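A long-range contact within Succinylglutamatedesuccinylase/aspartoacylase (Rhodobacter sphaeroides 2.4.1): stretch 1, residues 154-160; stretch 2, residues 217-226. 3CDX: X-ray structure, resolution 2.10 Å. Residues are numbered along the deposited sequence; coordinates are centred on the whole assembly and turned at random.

Stretch 1, residues 154-160: SYDSTPS
Stretch 2 217-226: GWGRVNIEGV

Asp156 is held by two residues of one tight turn. It pairs with the guanidinium of Arg220, while its own CB lies over the indole of Trp218. Asp156 CB stands 3.5 Å from the centroid of the five-membered ring of Trp218 and only 3° off the ring normal, so this is a CH-pi contact over one face. The closest atom pair of the two residues is Asp156 CB to Trp218 NE1, at 3.7 Å.

The salt bridge is two-pronged. Arg220 NH1 donates to Asp156 OD1 at 2.9 Å, with an angle of 163° at the hydrogen. Arg220 NH2 donates to Asp156 OD2 at 3.0 Å and 145°. Asp156 OD1 lies near the guanidinium plane, at its edge. Asp156 has chi1 -158° (t) and chi2 10°. Arg220 has chi1 57° (p), chi2 82° (p), chi3 159° (t) and chi4 93°. Its CA-to-CB bond points sideways, but the end of the chain comes nearer to stretch 1. Two weak hydrogen bonds add to this group: Ser157 N to Asp156 OD1 at 2.9 Å, and Arg220 NH1 to Gly217 O at 2.8 Å.

Residues 217 to 220 form a type I' turn. Trp218 has phi/psi 57/27 and Gly219 has 71/1. Arg220 N donates to Gly217 O at 3.1 Å and closes the turn. Trp218 has chi1 -89° (m) and chi2 -6°, and its NE1 is hydrogen-bonded elsewhere in the structure.

The backbones meet where Asp156 CA and Gly217 CA are 4.3 Å apart. Tyr155 and Asp156 are extended, with phi/psi -156/172 and -99/160; Ser157 continues the strand at -138/144. Trp218 N donates to Tyr155 O at 3.0 Å and 159°. Gly217 CA also approaches Tyr155 O, at 3.4 Å, in a CA-H...O contact. The CA-to-CB bond of Tyr155 points away from stretch 2; chi1 is -61° (m) and chi2 -68°.

Gly217, at phi/psi 145/-146, must be glycine. An ideal CB on Gly217 would lie 2.1 Å from Tyr155 O, a clash, and would also be jammed against the carbonyl O of the preceding residue. Gly217 N is 3.3 Å from Asp156 OD1, but the angle is too poor for a hydrogen bond.

The second point of approach is looser. Pro159 is at -52/127 with a C-gamma exo pucker. The CA-to-CB bond of Pro159 points toward stretch 2, and its CG is 4.5 Å from Gly225 N, in the helix that begins at Ile223. Pro159 CA and Gly225 CA are 5.8 Å apart. Asn222, at -95/115 with chi1 -177° (t) and chi2 -47°, is the N-cap: its OD1 accepts from Gly225 N at 2.9 Å. Val226 N donates to Asn222 O at 2.9 Å. Asn222 ND2 comes no nearer than 4.5 Å to Asp156 OD1.

Together the stretches bury 321 Å², both sides summed.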

# COMPACT_ATOMS: atom_id res chain seq x y z
N SER A 154 8.25 -18.40 8.86
CA SER A 154 7.95 -19.49 7.92
C SER A 154 7.68 -20.89 8.55
O SER A 154 6.81 -21.65 8.09
CB SER A 154 9.09 -19.60 6.88
OG SER A 154 9.19 -18.42 6.09
N TYR A 155 8.43 -21.21 9.58
CA TYR A 155 8.42 -22.52 10.20
C TYR A 155 8.90 -22.38 11.62
O TYR A 155 9.34 -21.32 12.04
CB TYR A 155 9.46 -23.45 9.51
CG TYR A 155 9.14 -23.64 8.08
CD1 TYR A 155 8.00 -24.35 7.73
CD2 TYR A 155 9.94 -23.10 7.09
CE1 TYR A 155 7.64 -24.51 6.42
CE2 TYR A 155 9.61 -23.25 5.76
CZ TYR A 155 8.43 -23.96 5.43
OH TYR A 155 8.03 -24.16 4.12
N ASP A 156 8.81 -23.46 12.37
CA ASP A 156 9.70 -23.62 13.48
C ASP A 156 10.82 -24.55 13.01
O ASP A 156 10.67 -25.29 12.02
CB ASP A 156 9.01 -24.18 14.72
CG ASP A 156 9.76 -23.85 16.01
OD1 ASP A 156 10.71 -23.02 15.95
OD2 ASP A 156 9.41 -24.40 17.08
N SER A 157 11.93 -24.50 13.71
CA SER A 157 13.02 -25.40 13.41
C SER A 157 13.56 -25.90 14.73
O SER A 157 13.55 -25.19 15.74
CB SER A 157 14.08 -24.68 12.56
OG SER A 157 14.66 -23.60 13.28
N THR A 158 13.98 -27.16 14.76
CA THR A 158 14.63 -27.66 15.97
C THR A 158 16.07 -27.13 16.03
O THR A 158 16.76 -27.10 14.99
CB THR A 158 14.55 -29.22 16.09
OG1 THR A 158 15.04 -29.61 17.37
CG2 THR A 158 15.33 -29.90 15.03
N PRO A 159 16.49 -26.62 17.21
CA PRO A 159 17.84 -26.03 17.24
C PRO A 159 18.97 -26.92 16.69
O PRO A 159 19.21 -28.04 17.16
CB PRO A 159 18.05 -25.65 18.70
CG PRO A 159 16.56 -25.56 19.30
CD PRO A 159 15.76 -26.51 18.49
N SER A 160 19.72 -26.35 15.76
CA SER A 160 20.63 -27.10 14.92
C SER A 160 21.59 -26.16 14.23
O SER A 160 21.31 -24.94 14.12
CB SER A 160 19.80 -27.82 13.85
OG SER A 160 18.87 -26.92 13.25
N GLY A 217 12.11 -20.05 15.32
CA GLY A 217 11.10 -19.62 14.36
C GLY A 217 9.78 -19.32 15.03
O GLY A 217 9.77 -18.80 16.14
N TRP A 218 8.68 -19.59 14.34
CA TRP A 218 7.31 -19.33 14.82
C TRP A 218 7.07 -17.84 15.20
O TRP A 218 6.23 -17.53 16.08
CB TRP A 218 6.97 -20.25 15.99
CG TRP A 218 6.38 -21.59 15.61
CD1 TRP A 218 6.00 -22.01 14.35
CD2 TRP A 218 6.05 -22.66 16.50
NE1 TRP A 218 5.45 -23.28 14.42
CE2 TRP A 218 5.46 -23.70 15.72
CE3 TRP A 218 6.17 -22.83 17.89
CZ2 TRP A 218 5.01 -24.90 16.29
CZ3 TRP A 218 5.72 -24.04 18.45
CH2 TRP A 218 5.14 -25.04 17.65
N GLY A 219 7.82 -16.94 14.56
CA GLY A 219 7.67 -15.50 14.81
C GLY A 219 8.16 -15.05 16.18
O GLY A 219 8.08 -13.85 16.49
N ARG A 220 8.67 -16.00 16.98
CA ARG A 220 8.98 -15.78 18.38
C ARG A 220 10.46 -15.99 18.73
O ARG A 220 11.24 -16.43 17.87
CB ARG A 220 8.07 -16.67 19.26
CG ARG A 220 8.14 -18.22 19.00
CD ARG A 220 9.32 -18.88 19.70
NE ARG A 220 9.20 -20.35 19.93
CZ ARG A 220 9.66 -21.29 19.09
NH1 ARG A 220 10.26 -20.97 17.90
NH2 ARG A 220 9.48 -22.56 19.40
N VAL A 221 10.81 -15.71 20.00
CA VAL A 221 12.15 -15.93 20.51
C VAL A 221 12.17 -17.28 21.25
O VAL A 221 11.37 -17.53 22.18
CB VAL A 221 12.61 -14.80 21.46
CG1 VAL A 221 13.98 -15.13 22.08
CG2 VAL A 221 12.73 -13.46 20.72
N ASN A 222 13.07 -18.17 20.81
CA ASN A 222 13.15 -19.55 21.34
C ASN A 222 14.21 -19.53 22.45
O ASN A 222 15.39 -19.24 22.19
CB ASN A 222 13.51 -20.53 20.19
CG ASN A 222 13.54 -22.00 20.63
OD1 ASN A 222 14.13 -22.32 21.63
ND2 ASN A 222 12.90 -22.89 19.85
N ILE A 223 13.78 -19.78 23.68
CA ILE A 223 14.66 -19.70 24.84
C ILE A 223 15.86 -20.67 24.72
O ILE A 223 17.00 -20.30 25.04
CB ILE A 223 13.86 -19.95 26.14
CG1 ILE A 223 12.89 -18.77 26.41
CG2 ILE A 223 14.77 -20.19 27.32
CD1 ILE A 223 11.87 -19.05 27.56
N GLU A 224 15.58 -21.90 24.27
CA GLU A 224 16.63 -22.91 24.10
C GLU A 224 17.55 -22.52 22.95
O GLU A 224 18.76 -22.76 23.02
CB GLU A 224 16.02 -24.28 23.83
CG GLU A 224 15.67 -25.02 25.08
CD GLU A 224 16.92 -25.42 25.88
OE1 GLU A 224 17.30 -24.65 26.82
OE2 GLU A 224 17.53 -26.47 25.54
N GLY A 225 16.96 -21.93 21.90
CA GLY A 225 17.68 -21.43 20.76
C GLY A 225 18.66 -20.35 21.12
O GLY A 225 19.76 -20.31 20.59
N VAL A 226 18.28 -19.44 22.01
CA VAL A 226 19.17 -18.39 22.48
C VAL A 226 20.33 -19.02 23.28
O VAL A 226 21.48 -18.63 23.11
CB VAL A 226 18.41 -17.36 23.35
CG1 VAL A 226 19.37 -16.42 24.07
CG2 VAL A 226 17.37 -16.55 22.50